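PDB 3TC9: IPT/TIG domain-containing protein, which is of unknown function but probably serves as an auxiliary nutrient-binding protein, joining an immunoglobulin-like domain to a six-bladed beta-propeller. Local coordinates for residues 309-313 / 314-318; 70-73 / 74-77. All coordinates share one frame; numbering follows the deposited sequence.

Contact 2 (residues 70-77) comes first along the chain, in the immunoglobulin-like IPT/TIG domain, on the loop between strands 66-70 and 80-85. Contact 1 (residues 309-318) follows in the beta-propeller, where strand 305-312 ends and the chain passes on to strand 324-325. The two share no sheet: their centres lie about 44 Å apart on opposite sides of the chain's centre, and their nearest atoms are about 34 Å apart. Each is a local turn of the chain at the exit of a strand. Contact 1 joins one propeller sheet to the next, whereas Tyr-76 in contact 2 reaches the C-terminal residues that follow strand 422-428 of the propeller, so contact 2 probably lies at the junction between the domains.

Contact 1. Residues 309-313 / 314-318; sequences PYIVC and GQQGA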
# COMPACT_ATOMS: atom_id res chain seq x y z
N PRO B 309 -12.93 -8.12 28.37
CA PRO B 309 -12.89 -8.66 27.00
C PRO B 309 -14.18 -9.32 26.52
O PRO B 309 -14.97 -9.83 27.32
CB PRO B 309 -11.80 -9.74 27.08
CG PRO B 309 -11.16 -9.57 28.38
CD PRO B 309 -12.15 -8.97 29.29
N TYR B 310 -14.37 -9.37 25.21
CA TYR B 310 -15.53 -10.05 24.64
C TYR B 310 -15.04 -10.98 23.54
O TYR B 310 -14.01 -10.69 22.93
CB TYR B 310 -16.60 -9.05 24.13
CG TYR B 310 -16.10 -8.07 23.09
CD1 TYR B 310 -16.20 -8.35 21.73
CD2 TYR B 310 -15.62 -6.81 23.46
CE1 TYR B 310 -15.79 -7.44 20.76
CE2 TYR B 310 -15.19 -5.89 22.50
CZ TYR B 310 -15.29 -6.20 21.15
OH TYR B 310 -14.93 -5.30 20.18
N ILE B 311 -15.73 -12.11 23.31
CA ILE B 311 -15.31 -13.10 22.30
C ILE B 311 -15.43 -12.48 20.90
O ILE B 311 -16.41 -11.81 20.59
CB ILE B 311 -16.09 -14.46 22.43
CG1 ILE B 311 -15.86 -15.08 23.83
CG2 ILE B 311 -15.69 -15.46 21.33
CD1 ILE B 311 -16.79 -16.27 24.19
N VAL B 312 -14.39 -12.69 20.09
CA VAL B 312 -14.33 -12.20 18.72
C VAL B 312 -14.49 -13.39 17.75
O VAL B 312 -15.24 -13.27 16.77
CB VAL B 312 -13.05 -11.37 18.49
CG1 VAL B 312 -12.61 -11.39 17.05
CG2 VAL B 312 -13.29 -9.94 18.96
N CYS B 313 -13.82 -14.53 18.01
CA CYS B 313 -13.95 -15.70 17.14
C CYS B 313 -13.57 -17.00 17.85
O CYS B 313 -12.79 -16.97 18.80
CB CYS B 313 -13.14 -15.54 15.85
SG CYS B 313 -11.35 -15.50 16.08
N GLY B 314 -14.09 -18.11 17.34
CA GLY B 314 -13.81 -19.44 17.87
C GLY B 314 -14.80 -19.81 18.96
O GLY B 314 -15.51 -18.95 19.46
N GLN B 315 -14.84 -21.10 19.31
CA GLN B 315 -15.72 -21.63 20.35
C GLN B 315 -14.86 -22.23 21.48
O GLN B 315 -14.06 -23.12 21.22
CB GLN B 315 -16.69 -22.65 19.72
CG GLN B 315 -17.70 -23.25 20.69
CD GLN B 315 -18.82 -22.33 21.11
OE1 GLN B 315 -19.38 -21.56 20.32
NE2 GLN B 315 -19.24 -22.49 22.34
N GLN B 316 -15.05 -21.72 22.72
CA GLN B 316 -14.32 -22.17 23.92
C GLN B 316 -14.27 -23.69 23.99
O GLN B 316 -15.31 -24.35 24.02
CB GLN B 316 -14.95 -21.61 25.21
CG GLN B 316 -15.10 -20.10 25.25
CD GLN B 316 -16.50 -19.67 24.90
OE1 GLN B 316 -16.91 -19.70 23.73
NE2 GLN B 316 -17.25 -19.25 25.92
N GLY B 317 -13.05 -24.24 23.98
CA GLY B 317 -12.80 -25.67 24.06
C GLY B 317 -13.12 -26.51 22.84
O GLY B 317 -12.97 -27.74 22.91
N ALA B 318 -13.58 -25.89 21.73
CA ALA B 318 -13.95 -26.64 20.53
C ALA B 318 -12.85 -26.57 19.45
O ALA B 318 -12.79 -25.62 18.65
CB ALA B 318 -15.28 -26.15 19.98
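Ile-311 and Gln-316 meet because their first torsions, -60° and -55°, place CG1 of Ile-311 and CG of Gln-316 beside the backbone N and anti to the carbonyl carbon, while a bend at chi2 of Gln-316 (99°) folds its amide back toward the strand. The contact sits in the beta-propeller, where edge strand 305-312 of a four-stranded antiparallel blade gives way to the loop leading to the next sheet. The methyl CD1 of Ile-311 lies 3.5 Å from CD of Gln-316 and equally far from its OE1 and NE2, so it is seated over the amide group rather than beside one atom of it. Gln-316 was deposited in two conformers, and this van der Waals contact belongs to the one described here. The second branch of Ile-311 faces the backbone, with CG2 4.0 Å from Gly-314 O. Tyr-293 of the neighbouring strand 293-300 touches both Ile-311 and Gln-316 and so completes this surface cluster. Just past Ile-311, Val-312 and Cys-313 both stand opposite Ile-294 and form a classic beta bulge, at which the chain turns its corner. Gly-314, with positive phi, makes a backbone hydrogen bond with Gly-326, and a type II turn follows from Gln-315 to Ala-318, with Gly-317 at its third position. That turn is closed by Ala-318 N donating to Gln-315 O at 2.9 Å. The buried Cys-313 turns away overall from residues 314-318 and touches Met-331 and Leu-367, its SG 4.0 Å from Gly-314 N.

Contact 2. Residues 70-73 / 74-77; sequences VVPA and KAYD
The pyrrolidine ring of Pro-72 meets Ala-75 CB through its CD-CG edge, with CD at 4.0 Å and CG at 4.1 Å. Next along the chain, Lys-74 CA sits over one face of the aromatic ring of Tyr-76, 3.6 Å from its plane and nearer the edge than the centre. Tyr-103 packs edge-to-face with that ring and Lys-105 makes a cation-pi contact with it, while Tyr-76 OH is hydrogen-bonded to Glu-430 O at the C-terminus. Ala-75 directs its methyl back at the residues before the turn: besides the Pro-72 ring, Ala-75 CB touches Val-71 CG1 at 4.1 Å and lies 3.5 Å from Pro-72 O. The first torsion of Val-71 (169°) sets CG1 opposite the backbone N, and this is the branch that reaches Ala-75. Residues 72-75 form a type II beta turn on the loop between strands 66-70 and 80-85 of the immunoglobulin-like IPT/TIG domain. Lys-74 takes the third position, with a positive phi of 72°. The turn is open at its mouth, Pro-72 O standing 3.8 Å from Ala-75 N without a hydrogen bond, and the Ala-75 methyl packs there against Pro-72 and Val-71. Ile-52 and Tyr-103 press on both Val-71 and Ala-75, making the inner side of the turn part of the domain's buried interior. The Lys-74 chain leads away from the turn, its CG standing 3.5 Å from Ala-73 C, and touches Gln-55 of strand 55-62.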
# COMPACT_ATOMS: atom_id res chain seq x y z
N VAL B 70 3.90 -25.83 -20.20
CA VAL B 70 3.54 -25.30 -18.88
C VAL B 70 4.45 -24.12 -18.58
O VAL B 70 5.67 -24.25 -18.70
CB VAL B 70 3.61 -26.42 -17.79
CG1 VAL B 70 3.18 -25.90 -16.42
CG2 VAL B 70 2.74 -27.61 -18.20
N VAL B 71 3.86 -22.94 -18.26
CA VAL B 71 4.64 -21.73 -17.98
C VAL B 71 5.50 -21.97 -16.72
O VAL B 71 4.96 -22.32 -15.67
CB VAL B 71 3.76 -20.46 -17.88
CG1 VAL B 71 4.56 -19.28 -17.33
CG2 VAL B 71 3.17 -20.13 -19.25
N PRO B 72 6.84 -21.91 -16.82
CA PRO B 72 7.66 -22.18 -15.62
C PRO B 72 7.77 -20.95 -14.70
O PRO B 72 7.37 -19.84 -15.07
CB PRO B 72 9.03 -22.52 -16.24
CG PRO B 72 9.10 -21.59 -17.44
CD PRO B 72 7.68 -21.54 -17.99
N ALA B 73 8.43 -21.14 -13.53
CA ALA B 73 8.77 -20.07 -12.62
C ALA B 73 9.83 -19.18 -13.25
O ALA B 73 10.68 -19.71 -13.97
CB ALA B 73 9.30 -20.65 -11.31
N LYS B 74 9.81 -17.86 -12.96
CA LYS B 74 10.78 -16.84 -13.38
C LYS B 74 10.68 -16.49 -14.89
O LYS B 74 11.60 -15.88 -15.45
CB LYS B 74 12.21 -17.29 -13.02
CG LYS B 74 12.42 -17.54 -11.54
CD LYS B 74 13.69 -18.34 -11.28
CE LYS B 74 14.11 -18.28 -9.82
NZ LYS B 74 13.27 -19.12 -8.92
N ALA B 75 9.53 -16.80 -15.52
CA ALA B 75 9.29 -16.53 -16.94
C ALA B 75 8.72 -15.10 -17.15
O ALA B 75 8.00 -14.87 -18.13
CB ALA B 75 8.33 -17.58 -17.50
N TYR B 76 9.10 -14.15 -16.27
CA TYR B 76 8.60 -12.77 -16.14
C TYR B 76 8.53 -11.98 -17.46
O TYR B 76 7.50 -11.34 -17.68
CB TYR B 76 9.39 -11.95 -15.08
CG TYR B 76 9.57 -12.65 -13.74
CD1 TYR B 76 8.54 -13.41 -13.18
CD2 TYR B 76 10.75 -12.53 -13.01
CE1 TYR B 76 8.72 -14.11 -11.98
CE2 TYR B 76 10.94 -13.22 -11.81
CZ TYR B 76 9.91 -13.99 -11.29
OH TYR B 76 10.07 -14.68 -10.12
N ASP B 77 9.56 -12.04 -18.33
CA ASP B 77 9.57 -11.31 -19.61
C ASP B 77 8.48 -11.78 -20.59
O ASP B 77 8.09 -11.01 -21.47
CB ASP B 77 10.95 -11.43 -20.31
CG ASP B 77 12.13 -10.96 -19.47
OD1 ASP B 77 11.95 -9.99 -18.68
OD2 ASP B 77 13.23 -11.54 -19.61